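Local coordinates for C381 turret protein (Sulfolobus turreted icosahedral virus, PDB 4IND), which probably builds the turrets of the icosahedral virus particle, five copies of a triple jelly-roll chain assembling together, at residues A14-Y19 against D73-G78; K85-N90 against G111-F116; F171-G176 against L230-D235; T308-Q313 against S363-T368. All blocks are in the same frame, centred on the assembly; numbering follows the deposited sequence.

Overall arrangement
The four contacts follow one another along the chain through three jelly-roll domains. Contacts 1 and 2 share the first domain: contact 1 joins the loops leading into strands 19-21 and 78-88, contact 2 pairs 78-88 with 114-124 in the same sheet, their centres about 27 Å apart. Contact 3, in the second domain, joins the end of strand 221-232 to the start of strand 176-187, and meets contact 1 where Gly78 CA lies 3.7 Å from Arg172 NH2, beside a bound phosphate. Contact 4 closes the tip of the third domain, about 68 Å from contact 1 between centres. Contacts 1 and 3 touch the second subunit and contact 2 the third, whereas no other chain touches contact 4.

Contact 1. Residues A14-Y19 against D73-G78; sequences AKVKYY and DELQEG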
# COMPACT_ATOMS: atom_id res chain seq x y z
N ALA A 14 -4.52 -36.04 -11.23
CA ALA A 14 -3.64 -35.01 -11.75
C ALA A 14 -3.81 -33.70 -10.99
O ALA A 14 -4.90 -33.38 -10.52
CB ALA A 14 -3.88 -34.79 -13.26
N LYS A 15 -2.71 -32.97 -10.85
CA LYS A 15 -2.71 -31.66 -10.22
C LYS A 15 -3.65 -30.70 -10.96
O LYS A 15 -3.72 -30.70 -12.21
CB LYS A 15 -1.27 -31.14 -10.19
CG LYS A 15 -1.06 -29.83 -9.47
CD LYS A 15 0.44 -29.53 -9.29
CE LYS A 15 1.17 -30.70 -8.62
NZ LYS A 15 2.49 -30.30 -7.99
N VAL A 16 -4.38 -29.86 -10.22
CA VAL A 16 -5.32 -28.92 -10.86
C VAL A 16 -4.52 -27.74 -11.38
O VAL A 16 -3.50 -27.39 -10.79
CB VAL A 16 -6.44 -28.43 -9.88
CG1 VAL A 16 -7.23 -27.26 -10.46
CG2 VAL A 16 -7.37 -29.58 -9.55
N LYS A 17 -4.96 -27.14 -12.48
CA LYS A 17 -4.32 -25.97 -13.06
C LYS A 17 -5.26 -24.79 -12.83
O LYS A 17 -6.46 -25.00 -12.65
CB LYS A 17 -4.16 -26.15 -14.57
CG LYS A 17 -3.35 -27.36 -15.02
CD LYS A 17 -3.19 -27.33 -16.55
CE LYS A 17 -2.44 -28.56 -17.07
NZ LYS A 17 -1.02 -28.62 -16.62
N TYR A 18 -4.73 -23.57 -12.88
CA TYR A 18 -5.58 -22.37 -12.76
C TYR A 18 -6.11 -21.87 -14.09
O TYR A 18 -6.94 -20.97 -14.15
CB TYR A 18 -4.86 -21.27 -12.01
CG TYR A 18 -4.60 -21.64 -10.56
CD1 TYR A 18 -5.50 -21.29 -9.56
CD2 TYR A 18 -3.47 -22.36 -10.18
CE1 TYR A 18 -5.28 -21.62 -8.24
CE2 TYR A 18 -3.25 -22.70 -8.86
CZ TYR A 18 -4.15 -22.33 -7.89
OH TYR A 18 -3.94 -22.66 -6.58
N TYR A 19 -5.62 -22.46 -15.17
CA TYR A 19 -6.10 -22.15 -16.49
C TYR A 19 -5.96 -23.36 -17.40
O TYR A 19 -4.92 -24.02 -17.40
CB TYR A 19 -5.33 -20.98 -17.09
CG TYR A 19 -5.80 -20.74 -18.51
CD1 TYR A 19 -6.98 -20.06 -18.77
CD2 TYR A 19 -5.07 -21.21 -19.59
CE1 TYR A 19 -7.41 -19.84 -20.08
CE2 TYR A 19 -5.50 -21.01 -20.90
CZ TYR A 19 -6.67 -20.32 -21.14
OH TYR A 19 -7.12 -20.13 -22.43
N ASP A 73 -9.70 -29.70 -4.65
CA ASP A 73 -8.25 -29.62 -4.44
C ASP A 73 -7.87 -28.39 -3.64
O ASP A 73 -8.60 -27.41 -3.61
CB ASP A 73 -7.55 -29.54 -5.80
CG ASP A 73 -7.80 -30.76 -6.65
OD1 ASP A 73 -8.96 -30.96 -7.11
OD2 ASP A 73 -6.83 -31.50 -6.89
N GLU A 74 -6.71 -28.46 -2.98
CA GLU A 74 -6.24 -27.36 -2.14
C GLU A 74 -5.69 -26.18 -2.94
O GLU A 74 -4.50 -25.87 -2.84
CB GLU A 74 -5.14 -27.84 -1.18
CG GLU A 74 -5.49 -29.06 -0.37
CD GLU A 74 -6.74 -28.87 0.46
OE1 GLU A 74 -7.31 -29.89 0.89
OE2 GLU A 74 -7.16 -27.70 0.68
N LEU A 75 -6.53 -25.55 -3.74
CA LEU A 75 -6.17 -24.29 -4.41
C LEU A 75 -5.71 -23.30 -3.36
O LEU A 75 -6.07 -23.39 -2.18
CB LEU A 75 -7.37 -23.69 -5.13
CG LEU A 75 -8.08 -24.59 -6.12
CD1 LEU A 75 -9.15 -23.78 -6.82
CD2 LEU A 75 -7.08 -25.12 -7.10
N GLN A 76 -4.91 -22.33 -3.80
CA GLN A 76 -4.57 -21.21 -2.92
C GLN A 76 -5.87 -20.60 -2.42
O GLN A 76 -6.81 -20.41 -3.19
CB GLN A 76 -3.76 -20.18 -3.70
CG GLN A 76 -3.29 -19.01 -2.83
CD GLN A 76 -2.36 -18.08 -3.57
OE1 GLN A 76 -2.81 -17.18 -4.28
NE2 GLN A 76 -1.06 -18.29 -3.41
N GLU A 77 -5.93 -20.30 -1.12
CA GLU A 77 -7.15 -19.73 -0.57
C GLU A 77 -7.45 -18.35 -1.16
O GLU A 77 -6.55 -17.61 -1.55
CB GLU A 77 -7.10 -19.71 0.97
CG GLU A 77 -7.24 -21.11 1.57
CD GLU A 77 -7.55 -21.12 3.07
OE1 GLU A 77 -7.11 -20.18 3.76
OE2 GLU A 77 -8.22 -22.08 3.55
N GLY A 78 -8.73 -18.00 -1.23
CA GLY A 78 -9.10 -16.67 -1.69
C GLY A 78 -10.41 -16.73 -2.44
O GLY A 78 -11.07 -17.77 -2.44
O HOH W 1 -4.39 -30.11 -7.46
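A single straight hydrogen bond and a small apolar patch join the loops 14-19 and 73-78. Gln76 N donates to Tyr18 OH over 3.0 Å with an N-H...O angle of 173°, approaching near the plane of the ring at its edge. Tyrosine suits this place because its rigid ring spans the distance between the loops and delivers a hydroxyl to a backbone amide. Its CG stands anti to the carbonyl carbon (chi1 -66°), and the ring slides past Leu75 in the opposite direction, so that Tyr18 CE1 lies 4.1 Å from Leu75 CD2. The same methyl also receives Val16, whose CG1 comes to 4.0 Å from Leu75 CD2, the two side chains crossing at about a right angle. One leucine branch thus fills the angle between a valine and a tyrosine.

Beyond Val16, a water bridges the loops on the polar side: it accepts from Val16 N at 2.8 Å and donates to Asp73 OD2 at 2.9 Å. That carboxylate also forms a salt bridge with Lys21 of the second subunit, which probably favours its charged form. Within 73-78, Leu75 N bonds Asp73 O at 2.8 Å across an inverse gamma turn centred on Glu74, a tight bend that sets Asp73 and Leu75 against Val16. Behind the patch, Leu145 of strand 138-147 packs on both Tyr18 and Leu75, while Gln76 OE1 turns to Arg147. Two loops leading into strands 19-21 and 78-88 are thereby tied together at one end of a jelly-roll sheet, within a domain of the galactose-binding-like family.

Contact 2. Residues K85-N90 against G111-F116; sequences KVYNTN and GANSEF
Lys85 sends its chain, bent at chi3 and chi4, across Glu115 at about a right angle; Lys85 NZ forms a salt bridge with Glu115 OE2 at 3.2 Å, from above the carboxylate plane. Glu117 of the same chain and Asp72 of the third subunit also form salt bridges with it, so one lysine balances several acids. At Val86 the backbone pairs with Phe116 in both directions: Val86 N to Phe116 O is 2.9 Å and nearly straight (174°), and Phe116 N returns to Val86 O at 2.8 Å. Val86 CG2 lies beside Phe116 CB on the same sheet face, where the beta-branched and the aromatic residue both pack against Ile110. Tyr87 and Glu115 form the next, non-hydrogen-bonded pair of this antiparallel ladder, which links strands 78-88 and 114-124 at the edge of a jelly-roll sheet. With CG anti to the backbone N (chi1 177°), the Tyr87 ring lies obliquely along the opposing backbone, CD1 3.4 Å from Ser114 C. Asn88 N bonds Ser114 O at 2.9 Å. Asn88 OD1 then accepts from Asn90 N at 3.0 Å, an Asx turn, while ND2 bonds Phe92 O and, weakly, Gly111 O. Asn90 O receives Asn113 N at 3.1 Å.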
# COMPACT_ATOMS: atom_id res chain seq x y z
N LYS A 85 -15.36 -20.78 -20.97
CA LYS A 85 -15.77 -20.47 -22.34
C LYS A 85 -16.41 -21.70 -22.93
O LYS A 85 -15.79 -22.77 -23.00
CB LYS A 85 -14.58 -20.06 -23.23
CG LYS A 85 -15.05 -19.60 -24.62
CD LYS A 85 -13.88 -19.26 -25.58
CE LYS A 85 -13.17 -17.99 -25.17
NZ LYS A 85 -14.05 -16.81 -25.25
N VAL A 86 -17.66 -21.58 -23.34
CA VAL A 86 -18.35 -22.76 -23.90
C VAL A 86 -18.98 -22.42 -25.24
O VAL A 86 -19.10 -21.25 -25.60
CB VAL A 86 -19.45 -23.32 -22.95
CG1 VAL A 86 -18.87 -23.70 -21.60
CG2 VAL A 86 -20.57 -22.30 -22.79
N TYR A 87 -19.39 -23.45 -25.97
CA TYR A 87 -20.10 -23.27 -27.21
C TYR A 87 -21.24 -24.29 -27.27
O TYR A 87 -21.04 -25.50 -27.09
CB TYR A 87 -19.17 -23.44 -28.44
CG TYR A 87 -19.93 -23.32 -29.74
CD1 TYR A 87 -20.18 -22.09 -30.31
CD2 TYR A 87 -20.40 -24.46 -30.41
CE1 TYR A 87 -20.87 -21.97 -31.50
CE2 TYR A 87 -21.10 -24.35 -31.62
CZ TYR A 87 -21.34 -23.10 -32.15
OH TYR A 87 -22.03 -22.95 -33.34
N ASN A 88 -22.45 -23.79 -27.49
CA ASN A 88 -23.62 -24.65 -27.48
C ASN A 88 -23.83 -25.20 -28.89
O ASN A 88 -24.24 -24.48 -29.80
CB ASN A 88 -24.85 -23.85 -27.04
CG ASN A 88 -26.12 -24.71 -27.02
OD1 ASN A 88 -26.06 -25.94 -27.15
ND2 ASN A 88 -27.27 -24.07 -26.86
N THR A 89 -23.50 -26.48 -29.08
CA THR A 89 -23.61 -27.09 -30.40
C THR A 89 -25.03 -27.48 -30.73
O THR A 89 -25.31 -27.84 -31.86
CB THR A 89 -22.73 -28.36 -30.55
OG1 THR A 89 -23.24 -29.38 -29.69
CG2 THR A 89 -21.27 -28.09 -30.17
N ASN A 90 -25.92 -27.44 -29.74
CA ASN A 90 -27.33 -27.77 -29.96
C ASN A 90 -28.08 -26.69 -30.75
O ASN A 90 -27.74 -25.51 -30.69
CB ASN A 90 -28.06 -27.95 -28.60
CG ASN A 90 -27.40 -29.00 -27.71
OD1 ASN A 90 -26.68 -28.78 -26.95
ND2 ASN A 90 -27.68 -30.05 -27.86
N GLY A 111 -27.87 -19.53 -25.79
CA GLY A 111 -28.57 -19.65 -27.06
C GLY A 111 -28.02 -20.77 -27.94
O GLY A 111 -26.87 -21.20 -27.80
N ALA A 112 -28.86 -21.25 -28.85
CA ALA A 112 -28.49 -22.27 -29.83
C ALA A 112 -27.30 -21.83 -30.68
O ALA A 112 -27.20 -20.67 -31.07
CB ALA A 112 -29.68 -22.60 -30.71
N ASN A 113 -26.39 -22.77 -30.97
CA ASN A 113 -25.28 -22.51 -31.88
C ASN A 113 -24.49 -21.24 -31.57
O ASN A 113 -24.20 -20.45 -32.48
CB ASN A 113 -25.77 -22.42 -33.32
CG ASN A 113 -26.58 -23.64 -33.73
OD1 ASN A 113 -26.05 -24.74 -33.77
ND2 ASN A 113 -27.86 -23.45 -34.03
N SER A 114 -24.15 -21.03 -30.31
CA SER A 114 -23.41 -19.82 -29.96
C SER A 114 -22.40 -20.04 -28.86
O SER A 114 -22.56 -20.91 -28.01
CB SER A 114 -24.35 -18.68 -29.62
OG SER A 114 -25.20 -19.04 -28.56
N GLU A 115 -21.35 -19.22 -28.92
CA GLU A 115 -20.32 -19.15 -27.89
C GLU A 115 -20.93 -18.44 -26.69
O GLU A 115 -21.83 -17.62 -26.84
CB GLU A 115 -19.13 -18.35 -28.44
CG GLU A 115 -17.92 -18.30 -27.52
CD GLU A 115 -17.98 -17.18 -26.50
OE1 GLU A 115 -18.82 -16.27 -26.63
OE2 GLU A 115 -17.18 -17.22 -25.54
N PHE A 116 -20.45 -18.76 -25.49
CA PHE A 116 -20.99 -18.12 -24.28
C PHE A 116 -19.95 -18.18 -23.17
O PHE A 116 -19.19 -19.15 -23.08
CB PHE A 116 -22.23 -18.88 -23.83
CG PHE A 116 -23.00 -18.22 -22.70
CD1 PHE A 116 -24.03 -17.34 -22.98
CD2 PHE A 116 -22.72 -18.53 -21.38
CE1 PHE A 116 -24.77 -16.75 -21.94
CE2 PHE A 116 -23.44 -17.95 -20.34
CZ PHE A 116 -24.47 -17.06 -20.62

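Contact 3. Residues F171-G176 against L230-D235; sequences FRLRKG and LKITGD. With 2HP (dihydrogenphosphate ion), chain U; 2HP (dihydrogenphosphate ion), chain B.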
# COMPACT_ATOMS: atom_id res chain seq x y z
N PHE A 171 -19.82 -14.39 -1.24
CA PHE A 171 -18.40 -14.19 -1.52
C PHE A 171 -17.71 -13.61 -0.29
O PHE A 171 -18.36 -13.05 0.58
CB PHE A 171 -18.20 -13.31 -2.77
CG PHE A 171 -19.14 -12.14 -2.85
CD1 PHE A 171 -18.84 -10.93 -2.24
CD2 PHE A 171 -20.32 -12.24 -3.57
CE1 PHE A 171 -19.71 -9.85 -2.32
CE2 PHE A 171 -21.20 -11.16 -3.66
CZ PHE A 171 -20.89 -9.96 -3.03
N ARG A 172 -16.40 -13.78 -0.20
CA ARG A 172 -15.62 -13.25 0.92
C ARG A 172 -14.96 -11.97 0.47
O ARG A 172 -14.37 -11.92 -0.61
CB ARG A 172 -14.52 -14.24 1.34
CG ARG A 172 -13.67 -13.73 2.49
CD ARG A 172 -12.24 -14.26 2.50
NE ARG A 172 -11.43 -13.70 1.42
CZ ARG A 172 -10.15 -14.03 1.21
NH1 ARG A 172 -9.57 -14.93 2.00
NH2 ARG A 172 -9.46 -13.50 0.21
N LEU A 173 -15.05 -10.92 1.28
CA LEU A 173 -14.35 -9.67 0.99
C LEU A 173 -13.39 -9.36 2.11
O LEU A 173 -13.78 -9.40 3.28
CB LEU A 173 -15.34 -8.51 0.86
CG LEU A 173 -16.41 -8.65 -0.20
CD1 LEU A 173 -17.32 -7.41 -0.19
CD2 LEU A 173 -15.78 -8.82 -1.58
N ARG A 174 -12.14 -9.06 1.79
CA ARG A 174 -11.20 -8.70 2.85
C ARG A 174 -11.46 -7.24 3.19
O ARG A 174 -12.27 -6.59 2.53
CB ARG A 174 -9.77 -8.88 2.37
CG ARG A 174 -9.48 -8.04 1.14
CD ARG A 174 -8.00 -7.82 0.97
NE ARG A 174 -7.75 -7.03 -0.23
CZ ARG A 174 -7.52 -7.54 -1.44
NH1 ARG A 174 -7.50 -8.86 -1.64
NH2 ARG A 174 -7.31 -6.71 -2.45
N LYS A 175 -10.76 -6.72 4.18
CA LYS A 175 -11.01 -5.36 4.65
C LYS A 175 -11.00 -4.34 3.52
O LYS A 175 -10.19 -4.41 2.59
CB LYS A 175 -10.01 -4.95 5.74
CG LYS A 175 -8.56 -4.79 5.26
CD LYS A 175 -7.61 -4.60 6.46
CE LYS A 175 -6.18 -4.31 6.01
NZ LYS A 175 -6.09 -2.94 5.40
N GLY A 176 -11.91 -3.39 3.60
CA GLY A 176 -12.04 -2.37 2.58
C GLY A 176 -13.47 -1.87 2.53
O GLY A 176 -14.31 -2.34 3.28
N LEU A 230 -20.68 -1.53 1.08
CA LEU A 230 -20.41 -2.20 2.35
C LEU A 230 -19.07 -1.76 2.86
O LEU A 230 -18.08 -1.82 2.13
CB LEU A 230 -20.30 -3.72 2.13
CG LEU A 230 -21.53 -4.49 1.73
CD1 LEU A 230 -21.17 -5.99 1.58
CD2 LEU A 230 -22.56 -4.29 2.79
N LYS A 231 -19.03 -1.33 4.12
CA LYS A 231 -17.74 -1.13 4.75
C LYS A 231 -17.31 -2.41 5.47
O LYS A 231 -17.87 -2.78 6.51
CB LYS A 231 -17.75 0.04 5.72
CG LYS A 231 -16.37 0.23 6.38
CD LYS A 231 -16.30 1.42 7.33
CE LYS A 231 -14.87 1.55 7.82
NZ LYS A 231 -14.68 2.67 8.77
N ILE A 232 -16.34 -3.11 4.91
CA ILE A 232 -15.85 -4.33 5.54
C ILE A 232 -14.69 -3.95 6.45
O ILE A 232 -13.59 -3.69 5.99
CB ILE A 232 -15.38 -5.35 4.50
CG1 ILE A 232 -16.52 -5.64 3.50
CG2 ILE A 232 -14.88 -6.64 5.18
CD1 ILE A 232 -17.72 -6.36 4.15
N THR A 233 -14.96 -3.88 7.75
CA THR A 233 -13.90 -3.63 8.73
C THR A 233 -12.86 -4.74 8.61
O THR A 233 -11.65 -4.50 8.69
CB THR A 233 -14.46 -3.64 10.14
OG1 THR A 233 -15.37 -2.54 10.28
CG2 THR A 233 -13.35 -3.53 11.18
N GLY A 234 -13.33 -5.96 8.39
CA GLY A 234 -12.44 -7.10 8.31
C GLY A 234 -12.77 -8.24 9.26
O GLY A 234 -12.27 -9.36 9.08
N ASP A 235 -13.59 -7.97 10.27
CA ASP A 235 -13.93 -9.02 11.22
C ASP A 235 -15.13 -9.84 10.76
O ASP A 235 -15.40 -10.91 11.29
CB ASP A 235 -14.07 -8.53 12.68
CG ASP A 235 -14.97 -7.29 12.82
OD1 ASP A 235 -15.33 -6.65 11.80
OD2 ASP A 235 -15.31 -6.93 13.97
P 2HP U . -9.15 -12.33 -3.50
O1 2HP U . -9.87 -11.63 -2.37
O2 2HP U . -8.90 -13.67 -2.89
O3 2HP U . -7.83 -11.56 -3.81
O4 2HP U . -10.02 -12.53 -4.78
P 2HP B . -15.31 6.00 7.58
O1 2HP B . -16.24 7.17 7.55
O2 2HP B . -15.90 5.08 6.54
O3 2HP B . -15.32 5.36 9.01
O4 2HP B . -13.87 6.38 7.12
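Ile232 carries CG1 anti to its carbonyl carbon (chi1 -56°) and CG2 anti to its backbone N, a split that lets the two branches meet different parts of 171-176. The side chain crosses that of Leu173 at about a right angle, Ile232 CG1 4.1 Å from Leu173 CB, while CG2 rests 3.5 Å from Leu173 O. Leucine and isoleucine fit this buried spot in the second jelly-roll domain, where strands 176-187 and 221-232 begin and end side by side in an antiparallel sheet. Their junction is the hydrogen-bonded pair Gly176 and Ile232: Gly176 N donates to Ile232 O over 2.9 Å, almost straight at 169° and in the carbonyl plane, and Ile232 N answers to Gly176 O at 2.7 Å, nearly along that carbonyl's axis. Gly176 has phi 152°, a backbone shape that would jam a CB against the preceding carbonyl oxygen, so glycine is apt. Gly234 turns past Lys175, whose CB sits 3.4 Å from Thr233 O; the lysine's ammonium reaches Asn263 of the second subunit. Arg174 NH1 makes a weak bond to one phosphate ion and its NH2 bonds Phe149 O, whereas Arg172, bent at chi3, meets the same ion in the plane of its guanidinium, with NH2 3.2 Å from O1. At the second ion, also bonded by His296, the fully extended Lys231 places NZ 2.8 Å from phosphate O3.

Contact 4. Residues T308-Q313 against S363-T368; sequences TTAVTQ and SSVTIT
Val365 is the chief bump here: both of its methyls press into the hollow between Ala310 and Val311, at the end of the turn 308-311 where strand 311-319 begins. Its CG1 stands anti to the backbone N (chi1 -170°) and CG2 anti to the carbonyl carbon, which spreads the branches towards two different neighbours. CG2 meets the methyl of Ala310 tip to tip, with Ala310 CB 3.8 Å from Val365 CG2. CG1 takes the other neighbour, lying 4.1 Å from Val311 CG2, and the two valines cross obliquely. Alanine suits its position because its single methyl lets the turn come close to Val365.

The turn is a type I beta turn closed by Val311 N to Thr308 O at 2.9 Å, and Thr308 OG1 accepts from Ala310 N at 3.1 Å, forming an ST turn; threonine thus offers a side-chain acceptor as well as a backbone one. This bend leads into strand 311-319 and faces the start of strand 365-377, so the pair closes one end of the third, nucleoplasmin/VP-like jelly roll, where two sheets lie face to face.

Val311 CG2 does double duty, for it also approaches Ile367 CG2 at 4.1 Å, again obliquely, and so sits in the notch between Val365 and Ile367. In Ile367 a chi1 of 58° puts CG2 anti to the carbonyl carbon, toward Val311. Val365 and Ile367 project from the same side of their strand, while Thr366 between them points away and bonds Thr277. Leu278 of strand 266-278 also packs on Val311, and Val276, Val304 and Ala356 surround Ile367.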
# COMPACT_ATOMS: atom_id res chain seq x y z
N THR A 308 -32.64 26.63 28.81
CA THR A 308 -32.85 27.42 30.02
C THR A 308 -32.77 26.48 31.21
O THR A 308 -32.64 25.26 31.05
CB THR A 308 -34.24 28.10 30.03
OG1 THR A 308 -35.27 27.12 30.15
CG2 THR A 308 -34.45 28.91 28.76
N THR A 309 -32.87 27.04 32.41
CA THR A 309 -32.88 26.24 33.63
C THR A 309 -34.09 25.33 33.68
O THR A 309 -34.15 24.41 34.50
CB THR A 309 -32.83 27.13 34.88
OG1 THR A 309 -33.91 28.07 34.84
CG2 THR A 309 -31.52 27.89 34.94
N ALA A 310 -35.05 25.57 32.80
CA ALA A 310 -36.24 24.72 32.69
C ALA A 310 -35.95 23.41 31.96
O ALA A 310 -36.79 22.50 31.97
CB ALA A 310 -37.37 25.47 32.01
N VAL A 311 -34.78 23.30 31.33
CA VAL A 311 -34.37 22.07 30.65
C VAL A 311 -33.43 21.28 31.56
O VAL A 311 -32.38 21.78 31.97
CB VAL A 311 -33.64 22.38 29.32
CG1 VAL A 311 -33.34 21.08 28.55
CG2 VAL A 311 -34.46 23.32 28.47
N THR A 312 -33.82 20.05 31.88
CA THR A 312 -33.08 19.22 32.83
C THR A 312 -32.23 18.16 32.14
O THR A 312 -31.29 17.63 32.73
CB THR A 312 -34.05 18.50 33.78
OG1 THR A 312 -34.94 17.68 33.01
CG2 THR A 312 -34.85 19.50 34.59
N GLN A 313 -32.58 17.85 30.90
CA GLN A 313 -31.81 16.87 30.14
C GLN A 313 -31.77 17.25 28.68
O GLN A 313 -32.78 17.62 28.09
CB GLN A 313 -32.39 15.47 30.30
CG GLN A 313 -31.66 14.41 29.46
CD GLN A 313 -32.29 13.03 29.54
OE1 GLN A 313 -33.49 12.89 29.81
NE2 GLN A 313 -31.48 11.99 29.32
N SER A 363 -46.20 25.10 30.90
CA SER A 363 -45.20 26.00 30.34
C SER A 363 -44.13 25.21 29.60
O SER A 363 -43.16 24.75 30.20
CB SER A 363 -44.56 26.83 31.46
OG SER A 363 -43.68 27.80 30.92
N SER A 364 -44.33 25.05 28.30
CA SER A 364 -43.43 24.23 27.49
C SER A 364 -42.21 25.03 27.06
O SER A 364 -42.25 26.25 26.98
CB SER A 364 -44.17 23.68 26.27
OG SER A 364 -44.54 24.73 25.39
N VAL A 365 -41.11 24.32 26.80
CA VAL A 365 -39.88 24.93 26.32
C VAL A 365 -39.50 24.28 25.00
O VAL A 365 -39.53 23.06 24.87
CB VAL A 365 -38.72 24.70 27.30
CG1 VAL A 365 -37.52 25.55 26.90
CG2 VAL A 365 -39.14 25.00 28.71
N THR A 366 -39.15 25.11 24.02
CA THR A 366 -38.74 24.60 22.72
C THR A 366 -37.25 24.84 22.51
O THR A 366 -36.78 25.98 22.58
CB THR A 366 -39.54 25.25 21.56
OG1 THR A 366 -40.91 24.87 21.65
CG2 THR A 366 -38.98 24.80 20.22
N ILE A 367 -36.52 23.77 22.27
CA ILE A 367 -35.10 23.86 21.98
C ILE A 367 -34.86 23.45 20.54
O ILE A 367 -35.64 22.70 19.96
CB ILE A 367 -34.28 22.95 22.89
CG1 ILE A 367 -34.76 21.51 22.73
CG2 ILE A 367 -34.42 23.38 24.34
CD1 ILE A 367 -33.94 20.52 23.54
N THR A 368 -33.78 23.95 19.96
CA THR A 368 -33.48 23.66 18.57
C THR A 368 -32.06 23.14 18.46
O THR A 368 -31.12 23.81 18.88
CB THR A 368 -33.65 24.90 17.69
OG1 THR A 368 -35.02 25.31 17.74
CG2 THR A 368 -33.27 24.59 16.24